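Local structure of maltose operon transcriptional repressor (Staphylococcus aureus subsp. aureus Mu50, 3HCW) at residues L205-L208 / S209-E213. The protein probably represses transcription of the maltose operon, sensing an effector through the periplasmic-binding-protein-like fold of its C-terminal part. Sequence-based numbering, arbitrary orientation.
Sequences LAIL and SVLYE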
# COMPACT_ATOMS: atom_id res chain seq x y z
N LEU A 205 -0.10 -7.22 -9.85
CA LEU A 205 -0.25 -8.17 -8.75
C LEU A 205 -1.45 -9.10 -8.93
O LEU A 205 -1.39 -10.26 -8.52
CB LEU A 205 -0.34 -7.46 -7.41
CG LEU A 205 0.90 -6.73 -6.85
CD1 LEU A 205 0.50 -5.99 -5.59
CD2 LEU A 205 2.07 -7.67 -6.56
N ALA A 206 -2.53 -8.59 -9.53
CA ALA A 206 -3.69 -9.42 -9.86
C ALA A 206 -3.32 -10.42 -10.95
O ALA A 206 -3.75 -11.57 -10.89
CB ALA A 206 -4.86 -8.54 -10.32
N ILE A 207 -2.53 -9.98 -11.93
CA ILE A 207 -2.03 -10.85 -12.99
C ILE A 207 -1.22 -12.03 -12.42
O ILE A 207 -1.46 -13.18 -12.78
CB ILE A 207 -1.15 -10.10 -14.05
CG1 ILE A 207 -1.79 -8.77 -14.52
CG2 ILE A 207 -0.82 -11.01 -15.24
CD1 ILE A 207 -3.08 -8.90 -15.32
N LEU A 208 -0.27 -11.74 -11.52
CA LEU A 208 0.59 -12.78 -10.93
C LEU A 208 -0.23 -13.81 -10.16
O LEU A 208 0.09 -14.99 -10.17
CB LEU A 208 1.66 -12.16 -10.00
CG LEU A 208 2.58 -11.10 -10.63
CD1 LEU A 208 3.44 -10.40 -9.60
CD2 LEU A 208 3.42 -11.67 -11.75
N SER A 209 -1.32 -13.34 -9.54
CA SER A 209 -2.22 -14.20 -8.77
C SER A 209 -2.93 -15.19 -9.68
O SER A 209 -3.04 -16.37 -9.34
CB SER A 209 -3.23 -13.34 -8.02
OG SER A 209 -3.98 -14.13 -7.11
N VAL A 210 -3.38 -14.72 -10.84
CA VAL A 210 -4.05 -15.57 -11.81
C VAL A 210 -3.04 -16.54 -12.43
O VAL A 210 -3.31 -17.73 -12.56
CB VAL A 210 -4.82 -14.71 -12.87
CG1 VAL A 210 -5.18 -15.52 -14.10
CG2 VAL A 210 -6.09 -14.10 -12.23
N LEU A 211 -1.84 -16.03 -12.73
CA LEU A 211 -0.73 -16.86 -13.25
C LEU A 211 -0.33 -17.97 -12.27
O LEU A 211 0.00 -19.07 -12.69
CB LEU A 211 0.48 -15.98 -13.62
CG LEU A 211 0.72 -15.45 -15.03
CD1 LEU A 211 -0.54 -15.25 -15.87
CD2 LEU A 211 1.55 -14.18 -14.99
N TYR A 212 -0.39 -17.67 -10.97
CA TYR A 212 -0.17 -18.68 -9.93
C TYR A 212 -1.26 -19.76 -10.01
O TYR A 212 -0.95 -20.96 -9.99
CB TYR A 212 -0.15 -18.04 -8.54
CG TYR A 212 0.36 -18.95 -7.45
CD1 TYR A 212 1.72 -18.96 -7.11
CD2 TYR A 212 -0.50 -19.79 -6.74
CE1 TYR A 212 2.21 -19.79 -6.10
CE2 TYR A 212 -0.01 -20.64 -5.74
CZ TYR A 212 1.34 -20.62 -5.42
OH TYR A 212 1.83 -21.44 -4.42
N GLU A 213 -2.51 -19.31 -10.13
CA GLU A 213 -3.66 -20.20 -10.17
C GLU A 213 -3.60 -21.18 -11.35
O GLU A 213 -4.04 -22.32 -11.23
CB GLU A 213 -4.97 -19.40 -10.17
CG GLU A 213 -6.25 -20.24 -10.04
CD GLU A 213 -7.48 -19.45 -9.62
OE1 GLU A 213 -8.36 -20.03 -8.95
OE2 GLU A 213 -7.58 -18.25 -9.96
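Leu208 O accepts a hydrogen bond from Tyr212 N (2.8 Å) and Ile207 O one from Leu211 N (2.9 Å), two successive i to i+4 rungs near the end of the alpha-helix 201-213. This helix makes the crossover of a beta-alpha-beta unit between strands 194-198 and 222-227, in the periplasmic-binding-protein-like fold, and it illustrates how one largely buried helix can pack against its own domain and a second subunit at once. The rung from Leu211 is the straighter of the pair, with an N-H...O angle of 167°, whereas Tyr212 N lies tilted from the plane of the Leu208 carbonyl. The turn before is gripped more slackly: Ser209 N to Leu205 O and Val210 N to Ala206 O both measure 3.2 Å. Along the inward face, Ile207 and Leu211 lie side by side and point the same way. Ile207 sets CG2 anti to its backbone N, beside its own carbonyl carbon, which carries this methyl up the helix to meet Leu211 CD2 at 4.0 Å. The Leu211 torsions (chi1 -94°, chi2 28°) are unusual for leucine and bring both of its methyls near Ile207 O. Ile176 of helix 173-187 packs on Ile207 and Val210, and Met180 on Val210 and Leu211, while Ile196 of strand 194-198 packs on Leu211. Another side of the helix meets the second subunit. Leu205 and Ser209 pack on Ile235 of the second subunit, and Tyr212 OH is hydrogen-bonded to Ile218 N of that subunit. Buried Ser209 OG is satisfied twice, by Arg173 of its own chain and by Ala236 O of the second subunit; Arg173 also forms a salt bridge with Glu213. The helical backbone itself places Ser209 CB against the preceding turn, 3.4 Å from Ala206 O.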